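Local coordinates for protein F420-dependent methylenetetrahydromethanopterin dehydrogenase (Methanopyrus kandleri, PDB 3IQF) that catalyses the reversible, coenzyme F420-dependent reduction of methenyl-tetrahydromethanopterin to methylene-tetrahydromethanopterin in methanogenesis from carbon dioxide, at residues Pro121-Gly126 and Glu211-Val216; Gly126-Phe131 and Glu228-Ile233. One frame throughout, in Å; residues are numbered along the deposited sequence.

Overall arrangement
Strand 115-119 of the parallel alpha/beta sheet leads into a long loop that supplies the first half of both contacts. Its early part, 121-126, meets helix 197-223 in contact 1, closing a stretch of about 85 residues that holds helices 134-150 and 153-168 and strand 180-183, outermost in this chain. The next residues, 126-131, meet the start of helix 227-257 in contact 2. Because the segments alternate along the chain, the two closures cross rather than nest; they share Gly-126, and their centres lie about 14 Å apart. Together they tie one loop to two successive helices, with contact 1 beside the pterin of the bound substrate and contact 2 beside its ribose.

Contact 1: residues Pro121-Gly126 and Glu211-Val216; sequences PDAMLG and ENVADV. With E4M (1-{4-[(6S,6aR,7R)-3-amino-6,7-dimethyl-1-oxo-1,2,5,6,6a,7-hexahydro-8H-imidazo[1,5-f]pteridin-10-ium-8-yl]phenyl}-1-deoxy-5-O-{5-O-[(S)-{[(1S)-1,3-dicarboxypropyl]oxy}(hydroxy)phosphoryl]-alpha-D-ribofuranosyl}-D-ribitol), chain M.
The carbonyl oxygen of Met-124 rests on helix 197-223, with Val-213 CG1 and Ala-214 CA beside it, and accepts a hydrogen bond from Ser-217 OG further along the helix. The loop 121-126 follows strand 115-119 of the parallel alpha/beta sheet and carries part of the substrate site on its far side. Small residues let loop and helix come close: Ala-123 CB lies 3.7 Å from Ala-214 N and also touches Ala-214 CB and Val-213 CG1. Upstream, Pro-121 CA approaches Glu-211 N to 3.9 Å. Between Pro-121 and Ala-123, Asp-122 centres an inverse gamma turn, its carboxylate held by Gly-15 N and Thr-16 OG1.

Facing the ligand, Leu-125 N gives a weak hydrogen bond, 3.4 Å, to the pterin carbonyl oxygen E4M OH4. The leucine takes the crowded position (chi1 49°), which spreads its forked end over the flat pterin, Leu-125 CD2 lying 3.4 Å from E4M C8A. With an alanine here, CG and both methyls would go, and the pterin face they cover would probably lose its support and be freer to tilt. The extended, unbranched Met-124 chain (chi2 -174°) carries its thioether to the phenyl ring of the ligand, Met-124 SD lying 3.7 Å from E4M C16. Leu-125 CD1 comes 3.6 Å from E4M C10, the methenyl carbon itself.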
ATOM      1  N   PRO A 121       7.542  -8.759  23.269  1.00 25.83           N
ATOM      2  CA  PRO A 121       7.022  -7.800  22.314  1.00 25.99           C
ATOM      3  C   PRO A 121       5.990  -6.779  22.840  1.00 26.10           C
ATOM      4  O   PRO A 121       5.675  -5.821  22.131  1.00 25.48           O
ATOM      5  CB  PRO A 121       6.375  -8.694  21.244  1.00 26.58           C
ATOM      6  CG  PRO A 121       6.924 -10.016  21.472  1.00 26.93           C
ATOM      7  CD  PRO A 121       7.130 -10.124  22.902  1.00 25.43           C
ATOM      8  N   ASP A 122       5.503  -6.950  24.073  1.00 26.58           N
ATOM      9  CA  ASP A 122       4.587  -5.957  24.681  1.00 26.86           C
ATOM     10  C   ASP A 122       5.369  -4.745  25.172  1.00 26.73           C
ATOM     11  O   ASP A 122       5.597  -4.567  26.374  1.00 26.70           O
ATOM     12  CB  ASP A 122       3.813  -6.594  25.821  1.00 27.55           C
ATOM     13  CG  ASP A 122       2.452  -5.939  26.051  1.00 29.72           C
ATOM     14  OD1 ASP A 122       2.285  -4.703  25.804  1.00 30.75           O
ATOM     15  OD2 ASP A 122       1.562  -6.685  26.532  1.00 32.44           O
ATOM     16  N   ALA A 123       5.820  -3.940  24.212  1.00 26.78           N
ATOM     17  CA  ALA A 123       6.887  -2.953  24.433  1.00 26.13           C
ATOM     18  C   ALA A 123       6.390  -1.687  25.088  1.00 26.03           C
ATOM     19  O   ALA A 123       5.299  -1.228  24.775  1.00 26.47           O
ATOM     20  CB  ALA A 123       7.521  -2.603  23.127  1.00 26.58           C
ATOM     21  N   MET A 124       7.210  -1.095  25.965  1.00 25.58           N
ATOM     22  CA  MET A 124       6.891   0.230  26.483  1.00 25.69           C
ATOM     23  C   MET A 124       6.863   1.261  25.347  1.00 25.63           C
ATOM     24  O   MET A 124       7.720   1.244  24.463  1.00 24.72           O
ATOM     25  CB  MET A 124       7.893   0.685  27.527  1.00 25.93           C
ATOM     26  CG  MET A 124       7.507   2.007  28.159  1.00 27.69           C
ATOM     27  SD  MET A 124       8.767   2.642  29.268  1.00 31.79           S
ATOM     28  CE  MET A 124      10.020   3.225  28.149  1.00 30.01           C
ATOM     29  N   LEU A 125       5.896   2.169  25.433  1.00 25.48           N
ATOM     30  CA  LEU A 125       5.731   3.232  24.453  1.00 25.86           C
ATOM     31  C   LEU A 125       6.602   4.465  24.782  1.00 25.86           C
ATOM     32  O   LEU A 125       7.331   4.490  25.770  1.00 25.04           O
ATOM     33  CB  LEU A 125       4.241   3.600  24.296  1.00 26.02           C
ATOM     34  CG  LEU A 125       3.380   3.865  25.541  1.00 26.84           C
ATOM     35  CD1 LEU A 125       3.915   5.059  26.307  1.00 28.67           C
ATOM     36  CD2 LEU A 125       1.924   4.081  25.143  1.00 27.39           C
ATOM     37  N   GLY A 126       6.504   5.484  23.929  1.00 25.71           N
ATOM     38  CA  GLY A 126       7.379   6.649  23.963  1.00 25.77           C
ATOM     39  C   GLY A 126       6.791   7.731  24.848  1.00 25.62           C
ATOM     40  O   GLY A 126       6.284   8.757  24.377  1.00 25.75           O
ATOM     41  N   GLU A 211       9.562  -6.029  19.887  1.00 25.63           N
ATOM     42  CA  GLU A 211      10.487  -6.171  21.002  1.00 27.13           C
ATOM     43  C   GLU A 211      11.612  -5.107  21.007  1.00 26.85           C
ATOM     44  O   GLU A 211      12.018  -4.585  22.086  1.00 25.78           O
ATOM     45  CB  GLU A 211      11.057  -7.584  21.027  1.00 27.58           C
ATOM     46  CG  GLU A 211      12.172  -7.731  22.003  1.00 32.71           C
ATOM     47  CD  GLU A 211      12.625  -9.187  22.238  1.00 37.27           C
ATOM     48  OE1 GLU A 211      13.606  -9.345  23.009  1.00 38.32           O
ATOM     49  OE2 GLU A 211      12.002 -10.139  21.660  1.00 37.26           O
ATOM     50  N   ASN A 212      12.089  -4.774  19.811  1.00 26.29           N
ATOM     51  CA  ASN A 212      13.085  -3.734  19.641  1.00 26.53           C
ATOM     52  C   ASN A 212      12.559  -2.350  19.997  1.00 26.23           C
ATOM     53  O   ASN A 212      13.326  -1.483  20.392  1.00 25.87           O
ATOM     54  CB  ASN A 212      13.624  -3.763  18.209  1.00 27.37           C
ATOM     55  CG  ASN A 212      14.459  -5.076  17.902  1.00 30.44           C
ATOM     56  OD1 ASN A 212      15.011  -5.683  18.814  1.00 36.64           O
ATOM     57  ND2 ASN A 212      14.543  -5.481  16.613  1.00 32.56           N
ATOM     58  N   VAL A 213      11.248  -2.140  19.864  1.00 25.62           N
ATOM     59  CA  VAL A 213      10.622  -0.861  20.234  1.00 25.87           C
ATOM     60  C   VAL A 213      10.980  -0.478  21.673  1.00 26.85           C
ATOM     61  O   VAL A 213      11.319   0.671  21.935  1.00 26.59           O
ATOM     62  CB  VAL A 213       9.064  -0.875  20.000  1.00 26.23           C
ATOM     63  CG1 VAL A 213       8.366   0.290  20.693  1.00 28.14           C
ATOM     64  CG2 VAL A 213       8.754  -0.805  18.490  1.00 25.14           C
ATOM     65  N   ALA A 214      10.998  -1.462  22.575  1.00 27.37           N
ATOM     66  CA  ALA A 214      11.182  -1.207  23.969  1.00 28.36           C
ATOM     67  C   ALA A 214      12.513  -0.526  24.262  1.00 28.77           C
ATOM     68  O   ALA A 214      12.574   0.398  25.082  1.00 29.30           O
ATOM     69  CB  ALA A 214      11.060  -2.503  24.759  1.00 29.13           C
ATOM     70  N   ASP A 215      13.581  -0.966  23.599  1.00 28.80           N
ATOM     71  CA  ASP A 215      14.894  -0.352  23.822  1.00 29.08           C
ATOM     72  C   ASP A 215      14.941   1.095  23.349  1.00 27.52           C
ATOM     73  O   ASP A 215      15.652   1.920  23.940  1.00 25.87           O
ATOM     74  CB  ASP A 215      15.994  -1.130  23.111  1.00 30.11           C
ATOM     75  CG  ASP A 215      16.021  -2.576  23.544  1.00 34.92           C
ATOM     76  OD1 ASP A 215      15.835  -3.447  22.666  1.00 40.56           O
ATOM     77  OD2 ASP A 215      16.171  -2.821  24.773  1.00 39.34           O
ATOM     78  N   VAL A 216      14.201   1.401  22.287  1.00 25.59           N
ATOM     79  CA  VAL A 216      14.213   2.748  21.779  1.00 24.92           C
ATOM     80  C   VAL A 216      13.439   3.650  22.758  1.00 24.87           C
ATOM     81  O   VAL A 216      13.875   4.760  23.070  1.00 23.79           O
ATOM     82  CB  VAL A 216      13.600   2.839  20.367  1.00 24.95           C
ATOM     83  CG1 VAL A 216      13.718   4.251  19.844  1.00 23.47           C
ATOM     84  CG2 VAL A 216      14.298   1.837  19.416  1.00 26.46           C
TER
HETATM   85  N1  E4M M 284       0.079   1.115  26.931  0.90 42.17           N
HETATM   86  C2  E4M M 284       0.892   0.104  26.567  0.90 40.46           C
HETATM   87  N3  E4M M 284       2.206   0.117  26.945  0.90 42.84           N
HETATM   88  C4  E4M M 284       2.725   1.145  27.681  0.90 43.62           C
HETATM   89  N5  E4M M 284       2.273   3.310  28.790  0.90 43.51           N
HETATM   90  C6  E4M M 284       1.299   3.891  29.711  0.90 44.12           C
HETATM   91  C7  E4M M 284       0.129   4.308  28.810  0.90 42.89           C
HETATM   92  N8  E4M M 284      -0.287   3.172  27.985  0.90 41.57           N
HETATM   93  C9  E4M M 284       2.079   5.014  30.456  0.90 44.81           C
HETATM   94  PA  E4M M 284      10.937  19.388  31.637  0.90 73.05           P
HETATM   95  C10 E4M M 284       3.532   3.476  29.471  0.90 42.35           C
HETATM   96  N10 E4M M 284       3.465   4.498  30.491  0.90 45.74           N
HETATM   97  C11 E4M M 284       6.930   6.478  31.900  0.90 45.99           C
HETATM   98  C12 E4M M 284       5.694   7.124  31.923  0.90 45.74           C
HETATM   99  C13 E4M M 284       4.562   6.472  31.448  0.90 43.93           C
HETATM  100  C14 E4M M 284       4.632   5.166  30.969  0.90 45.06           C
HETATM  101  C15 E4M M 284       5.882   4.500  30.950  0.90 43.89           C
HETATM  102  C16 E4M M 284       7.018   5.167  31.400  0.90 45.78           C
HETATM  103  O2A E4M M 284       9.670  19.356  32.502  0.90 71.41           O
HETATM  104  C1J E4M M 284       9.038  14.043  31.481  0.90 53.03           C
HETATM  105  O1A E4M M 284      11.011  20.490  30.588  0.90 70.42           O
HETATM  106  C2J E4M M 284       7.887  14.623  30.660  0.90 53.67           C
HETATM  107  O2J E4M M 284       7.054  13.601  30.120  0.90 51.84           O
HETATM  108  O3A E4M M 284      12.233  19.128  32.374  0.90 71.22           O
HETATM  109  C3J E4M M 284       8.561  15.497  29.616  0.90 55.00           C
HETATM  110  O3J E4M M 284       8.920  14.781  28.459  0.90 53.39           O
HETATM  111  C4A E4M M 284       1.874   2.198  28.037  0.90 43.38           C
HETATM  112  C4J E4M M 284       9.845  15.917  30.306  0.90 58.48           C
HETATM  113  O4J E4M M 284      10.149  14.914  31.277  0.90 56.49           O
HETATM  114  C5J E4M M 284       9.649  17.224  31.036  0.90 62.29           C
HETATM  115  O5J E4M M 284      10.753  18.059  30.730  0.90 68.62           O
HETATM  116  C7M E4M M 284      -1.084   4.817  29.606  0.90 41.25           C
HETATM  117  C8A E4M M 284       0.545   2.160  27.653  0.90 41.96           C
HETATM  118  C9M E4M M 284       1.509   5.258  31.863  0.90 45.45           C
HETATM  119  NA2 E4M M 284       0.372  -0.923  25.851  0.90 39.40           N
HETATM  120  OH4 E4M M 284       3.947   1.159  28.009  0.90 40.94           O
HETATM  121  CX1 E4M M 284       8.176   7.188  32.398  0.90 46.86           C
HETATM  122  CX2 E4M M 284       8.448   8.494  31.666  0.90 47.39           C
HETATM  123  OX2 E4M M 284       8.953   8.228  30.345  0.90 48.99           O
HETATM  124  CX3 E4M M 284       9.514   9.316  32.386  0.90 49.05           C
HETATM  125  OX3 E4M M 284       9.125   9.702  33.704  0.90 48.98           O
HETATM  126  CX4 E4M M 284       9.833  10.550  31.561  0.90 48.81           C
HETATM  127  OX4 E4M M 284      11.146  10.979  31.901  0.90 51.63           O
HETATM  128  CX5 E4M M 284       8.850  11.683  31.755  0.90 48.61           C
HETATM  129  OX5 E4M M 284       9.422  12.763  31.026  0.90 49.43           O

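Contact 2: residues Gly126-Phe131 and Glu228-Ile233. With E4M (1-{4-[(6S,6aR,7R)-3-amino-6,7-dimethyl-1-oxo-1,2,5,6,6a,7-hexahydro-8H-imidazo[1,5-f]pteridin-10-ium-8-yl]phenyl}-1-deoxy-5-O-{5-O-[(S)-{[(1S)-1,3-dicarboxypropyl]oxy}(hydroxy)phosphoryl]-alpha-D-ribofuranosyl}-D-ribitol), chain M.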
ATOM      1  N   GLY A 126       6.504   5.484  23.929  1.00 25.71           N
ATOM      2  CA  GLY A 126       7.379   6.649  23.963  1.00 25.77           C
ATOM      3  C   GLY A 126       6.791   7.731  24.848  1.00 25.62           C
ATOM      4  O   GLY A 126       6.284   8.757  24.377  1.00 25.75           O
ATOM      5  N   ALA A 127       6.844   7.487  26.142  1.00 25.67           N
ATOM      6  CA  ALA A 127       6.104   8.293  27.130  1.00 25.65           C
ATOM      7  C   ALA A 127       6.842   9.598  27.545  1.00 25.16           C
ATOM      8  O   ALA A 127       7.320   9.751  28.691  1.00 26.03           O
ATOM      9  CB  ALA A 127       5.770   7.414  28.377  1.00 26.43           C
ATOM     10  N   ARG A 128       6.913  10.532  26.595  1.00 24.30           N
ATOM     11  CA  ARG A 128       7.416  11.871  26.833  1.00 23.80           C
ATOM     12  C   ARG A 128       6.288  12.834  26.493  1.00 23.76           C
ATOM     13  O   ARG A 128       5.618  12.663  25.465  1.00 24.22           O
ATOM     14  CB  ARG A 128       8.622  12.162  25.936  1.00 23.81           C
ATOM     15  CG  ARG A 128       9.908  11.434  26.320  1.00 24.78           C
ATOM     16  CD  ARG A 128      10.463  11.955  27.630  1.00 24.43           C
ATOM     17  NE  ARG A 128      11.861  11.617  27.788  1.00 22.36           N
ATOM     18  CZ  ARG A 128      12.660  12.114  28.708  1.00 21.84           C
ATOM     19  NH1 ARG A 128      13.921  11.730  28.708  1.00 23.82           N
ATOM     20  NH2 ARG A 128      12.221  12.989  29.616  1.00 22.83           N
ATOM     21  N   ARG A 129       6.055  13.818  27.368  1.00 23.63           N
ATOM     22  CA  ARG A 129       4.898  14.746  27.229  1.00 23.63           C
ATOM     23  C   ARG A 129       4.825  15.445  25.867  1.00 23.07           C
ATOM     24  O   ARG A 129       3.760  15.729  25.378  1.00 22.95           O
ATOM     25  CB  ARG A 129       4.958  15.816  28.340  1.00 23.45           C
ATOM     26  CG  ARG A 129       3.787  16.827  28.299  1.00 24.33           C
ATOM     27  CD  ARG A 129       3.753  17.727  29.549  1.00 25.09           C
ATOM     28  NE  ARG A 129       3.739  16.914  30.757  1.00 25.68           N
ATOM     29  CZ  ARG A 129       4.744  16.820  31.631  1.00 29.17           C
ATOM     30  NH1 ARG A 129       4.609  16.018  32.667  1.00 31.01           N
ATOM     31  NH2 ARG A 129       5.874  17.520  31.504  1.00 28.69           N
ATOM     32  N   GLU A 130       5.982  15.730  25.277  1.00 23.47           N
ATOM     33  CA  GLU A 130       6.059  16.483  24.018  1.00 24.06           C
ATOM     34  C   GLU A 130       5.522  15.675  22.830  1.00 23.78           C
ATOM     35  O   GLU A 130       5.164  16.244  21.779  1.00 24.79           O
ATOM     36  CB  GLU A 130       7.522  16.893  23.736  1.00 23.89           C
ATOM     37  CG  GLU A 130       8.185  17.735  24.825  1.00 24.63           C
ATOM     38  CD  GLU A 130       8.883  16.903  25.936  1.00 25.07           C
ATOM     39  OE1 GLU A 130       9.754  17.448  26.638  1.00 24.25           O
ATOM     40  OE2 GLU A 130       8.540  15.711  26.121  1.00 24.79           O
ATOM     41  N   PHE A 131       5.432  14.360  23.003  1.00 23.11           N
ATOM     42  CA  PHE A 131       5.001  13.463  21.926  1.00 23.07           C
ATOM     43  C   PHE A 131       3.744  12.678  22.289  1.00 22.46           C
ATOM     44  O   PHE A 131       2.792  12.647  21.537  1.00 21.93           O
ATOM     45  CB  PHE A 131       6.140  12.482  21.576  1.00 22.85           C
ATOM     46  CG  PHE A 131       5.740  11.445  20.537  1.00 22.54           C
ATOM     47  CD1 PHE A 131       5.481  11.829  19.226  1.00 19.92           C
ATOM     48  CD2 PHE A 131       5.600  10.113  20.887  1.00 21.59           C
ATOM     49  CE1 PHE A 131       5.115  10.930  18.287  1.00 22.04           C
ATOM     50  CE2 PHE A 131       5.242   9.190  19.937  1.00 21.71           C
ATOM     51  CZ  PHE A 131       5.014   9.599  18.621  1.00 24.00           C
ATOM     52  N   GLU A 228      15.598  17.748  22.049  1.00 28.15           N
ATOM     53  CA  GLU A 228      15.846  17.790  20.607  1.00 28.68           C
ATOM     54  C   GLU A 228      16.215  16.415  20.104  1.00 27.52           C
ATOM     55  O   GLU A 228      16.119  16.132  18.913  1.00 27.35           O
ATOM     56  CB  GLU A 228      16.951  18.781  20.274  1.00 29.87           C
ATOM     57  CG  GLU A 228      16.473  20.215  20.366  1.00 34.53           C
ATOM     58  CD  GLU A 228      17.598  21.241  20.181  1.00 43.11           C
ATOM     59  OE1 GLU A 228      17.279  22.377  19.707  1.00 47.39           O
ATOM     60  OE2 GLU A 228      18.790  20.939  20.527  1.00 47.14           O
ATOM     61  N   ARG A 229      16.677  15.569  21.022  1.00 26.19           N
ATOM     62  CA  ARG A 229      17.036  14.199  20.697  1.00 24.72           C
ATOM     63  C   ARG A 229      15.961  13.218  21.132  1.00 23.19           C
ATOM     64  O   ARG A 229      15.597  12.325  20.364  1.00 22.83           O
ATOM     65  CB  ARG A 229      18.382  13.854  21.364  1.00 25.37           C
ATOM     66  CG  ARG A 229      19.567  14.628  20.796  1.00 26.67           C
ATOM     67  CD  ARG A 229      20.830  14.324  21.543  1.00 28.96           C
ATOM     68  NE  ARG A 229      21.274  12.950  21.309  1.00 31.13           N
ATOM     69  CZ  ARG A 229      21.953  12.538  20.237  1.00 32.87           C
ATOM     70  NH1 ARG A 229      22.293  11.259  20.137  1.00 33.73           N
ATOM     71  NH2 ARG A 229      22.318  13.388  19.283  1.00 32.35           N
ATOM     72  N   TYR A 230      15.429  13.358  22.347  1.00 22.69           N
ATOM     73  CA  TYR A 230      14.500  12.326  22.853  1.00 22.42           C
ATOM     74  C   TYR A 230      13.149  12.357  22.195  1.00 21.96           C
ATOM     75  O   TYR A 230      12.521  11.304  22.031  1.00 22.84           O
ATOM     76  CB  TYR A 230      14.420  12.238  24.399  1.00 23.19           C
ATOM     77  CG  TYR A 230      13.749  13.361  25.182  1.00 23.90           C
ATOM     78  CD1 TYR A 230      14.449  14.033  26.180  1.00 27.19           C
ATOM     79  CD2 TYR A 230      12.414  13.713  24.976  1.00 25.56           C
ATOM     80  CE1 TYR A 230      13.840  15.061  26.934  1.00 25.91           C
ATOM     81  CE2 TYR A 230      11.815  14.743  25.713  1.00 25.56           C
ATOM     82  CZ  TYR A 230      12.534  15.410  26.696  1.00 25.44           C
ATOM     83  OH  TYR A 230      11.961  16.434  27.455  1.00 22.75           O
ATOM     84  N   VAL A 231      12.700  13.514  21.716  1.00 21.61           N
ATOM     85  CA  VAL A 231      11.370  13.539  21.058  1.00 21.79           C
ATOM     86  C   VAL A 231      11.426  12.715  19.756  1.00 21.89           C
ATOM     87  O   VAL A 231      10.597  11.816  19.545  1.00 21.80           O
ATOM     88  CB  VAL A 231      10.791  14.983  20.874  1.00 21.06           C
ATOM     89  CG1 VAL A 231       9.426  14.944  20.271  1.00 23.63           C
ATOM     90  CG2 VAL A 231      10.693  15.701  22.245  1.00 22.32           C
ATOM     91  N   PRO A 232      12.406  13.010  18.874  1.00 21.97           N
ATOM     92  CA  PRO A 232      12.560  12.123  17.688  1.00 21.82           C
ATOM     93  C   PRO A 232      12.754  10.649  18.025  1.00 21.58           C
ATOM     94  O   PRO A 232      12.184   9.792  17.375  1.00 21.56           O
ATOM     95  CB  PRO A 232      13.817  12.656  17.002  1.00 21.60           C
ATOM     96  CG  PRO A 232      13.947  14.067  17.463  1.00 22.53           C
ATOM     97  CD  PRO A 232      13.329  14.161  18.843  1.00 21.69           C
ATOM     98  N   ILE A 233      13.569  10.356  19.039  1.00 22.20           N
ATOM     99  CA  ILE A 233      13.804   8.973  19.431  1.00 22.14           C
ATOM    100  C   ILE A 233      12.475   8.256  19.818  1.00 22.25           C
ATOM    101  O   ILE A 233      12.171   7.190  19.301  1.00 21.86           O
ATOM    102  CB  ILE A 233      14.863   8.870  20.551  1.00 22.57           C
ATOM    103  CG1 ILE A 233      16.235   9.277  20.014  1.00 21.91           C
ATOM    104  CG2 ILE A 233      14.877   7.456  21.169  1.00 23.67           C
ATOM    105  CD1 ILE A 233      17.208   9.665  21.072  1.00 24.37           C
TER
HETATM  106  N1  E4M M 284       0.079   1.115  26.931  0.90 42.17           N
HETATM  107  C2  E4M M 284       0.892   0.104  26.567  0.90 40.46           C
HETATM  108  N3  E4M M 284       2.206   0.117  26.945  0.90 42.84           N
HETATM  109  C4  E4M M 284       2.725   1.145  27.681  0.90 43.62           C
HETATM  110  N5  E4M M 284       2.273   3.310  28.790  0.90 43.51           N
HETATM  111  C6  E4M M 284       1.299   3.891  29.711  0.90 44.12           C
HETATM  112  C7  E4M M 284       0.129   4.308  28.810  0.90 42.89           C
HETATM  113  N8  E4M M 284      -0.287   3.172  27.985  0.90 41.57           N
HETATM  114  C9  E4M M 284       2.079   5.014  30.456  0.90 44.81           C
HETATM  115  PA  E4M M 284      10.937  19.388  31.637  0.90 73.05           P
HETATM  116  C10 E4M M 284       3.532   3.476  29.471  0.90 42.35           C
HETATM  117  N10 E4M M 284       3.465   4.498  30.491  0.90 45.74           N
HETATM  118  C11 E4M M 284       6.930   6.478  31.900  0.90 45.99           C
HETATM  119  C12 E4M M 284       5.694   7.124  31.923  0.90 45.74           C
HETATM  120  C13 E4M M 284       4.562   6.472  31.448  0.90 43.93           C
HETATM  121  C14 E4M M 284       4.632   5.166  30.969  0.90 45.06           C
HETATM  122  C15 E4M M 284       5.882   4.500  30.950  0.90 43.89           C
HETATM  123  C16 E4M M 284       7.018   5.167  31.400  0.90 45.78           C
HETATM  124  O2A E4M M 284       9.670  19.356  32.502  0.90 71.41           O
HETATM  125  C1J E4M M 284       9.038  14.043  31.481  0.90 53.03           C
HETATM  126  O1A E4M M 284      11.011  20.490  30.588  0.90 70.42           O
HETATM  127  C2J E4M M 284       7.887  14.623  30.660  0.90 53.67           C
HETATM  128  O2J E4M M 284       7.054  13.601  30.120  0.90 51.84           O
HETATM  129  O3A E4M M 284      12.233  19.128  32.374  0.90 71.22           O
HETATM  130  C3J E4M M 284       8.561  15.497  29.616  0.90 55.00           C
HETATM  131  O3J E4M M 284       8.920  14.781  28.459  0.90 53.39           O
HETATM  132  C4A E4M M 284       1.874   2.198  28.037  0.90 43.38           C
HETATM  133  C4J E4M M 284       9.845  15.917  30.306  0.90 58.48           C
HETATM  134  O4J E4M M 284      10.149  14.914  31.277  0.90 56.49           O
HETATM  135  C5J E4M M 284       9.649  17.224  31.036  0.90 62.29           C
HETATM  136  O5J E4M M 284      10.753  18.059  30.730  0.90 68.62           O
HETATM  137  C7M E4M M 284      -1.084   4.817  29.606  0.90 41.25           C
HETATM  138  C8A E4M M 284       0.545   2.160  27.653  0.90 41.96           C
HETATM  139  C9M E4M M 284       1.509   5.258  31.863  0.90 45.45           C
HETATM  140  NA2 E4M M 284       0.372  -0.923  25.851  0.90 39.40           N
HETATM  141  OH4 E4M M 284       3.947   1.159  28.009  0.90 40.94           O
HETATM  142  CX1 E4M M 284       8.176   7.188  32.398  0.90 46.86           C
HETATM  143  CX2 E4M M 284       8.448   8.494  31.666  0.90 47.39           C
HETATM  144  OX2 E4M M 284       8.953   8.228  30.345  0.90 48.99           O
HETATM  145  CX3 E4M M 284       9.514   9.316  32.386  0.90 49.05           C
HETATM  146  OX3 E4M M 284       9.125   9.702  33.704  0.90 48.98           O
HETATM  147  CX4 E4M M 284       9.833  10.550  31.561  0.90 48.81           C
HETATM  148  OX4 E4M M 284      11.146  10.979  31.901  0.90 51.63           O
HETATM  149  CX5 E4M M 284       8.850  11.683  31.755  0.90 48.61           C
HETATM  150  OX5 E4M M 284       9.422  12.763  31.026  0.90 49.43           O
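The ribose and ribitol part of the substrate's tail lies in a pocket walled by this contact, where the loop 126-131 faces the first turns of helix 227-257. Arg-128 and Tyr-230 form its central stack: the guanidinium lies flat on the phenol ring, centres 3.6 Å apart and planes only 7° from parallel, a cation-pi pair. The Arg-128 chain bends at chi2 (-69°), bringing CD over the same ring face as a CH-pi contact. Arg-128 NE is anchored by Gly-220 O, while Arg-128 NH2 makes a weak bond to E4M OX5 at 3.1 Å.

Glu-130 divides its carboxylate between protein and ligand. Tyr-230 OH donates to Glu-130 OE1 at 2.6 Å, arriving on the syn side but 32° out of the carboxylate plane; the other oxygen, Glu-130 OE2, accepts from the ribose hydroxyl E4M O3J at 2.5 Å. A glutamate suits the place because its two acceptors can serve both hydroxyls at once, and the tyrosine, as second shell, steadies it; the arginine's charge on the ring would probably make the phenol a better donor. The backbone adds to the grip: Arg-129 N donates to both E4M O2J, 2.9 Å, and O3J, and Ala-127 O accepts from the E4M hydroxyl OX2 at 2.8 Å.

Apolar packing completes the join, Val-231 CG2 lying 3.7 Å from Glu-130 CB. Arg-129 forms a salt bridge with Asp-29 of a neighbouring subunit, and Val-231 packs on Phe-278 of that same subunit. Further on, Phe-131 packs on Val-234 and Ala-235 and meets His-238 edge-to-face, fastening the loop between strand 115-119 and helix 134-150 along helix 227-257, whose Ile-233 leans on helix 197-223.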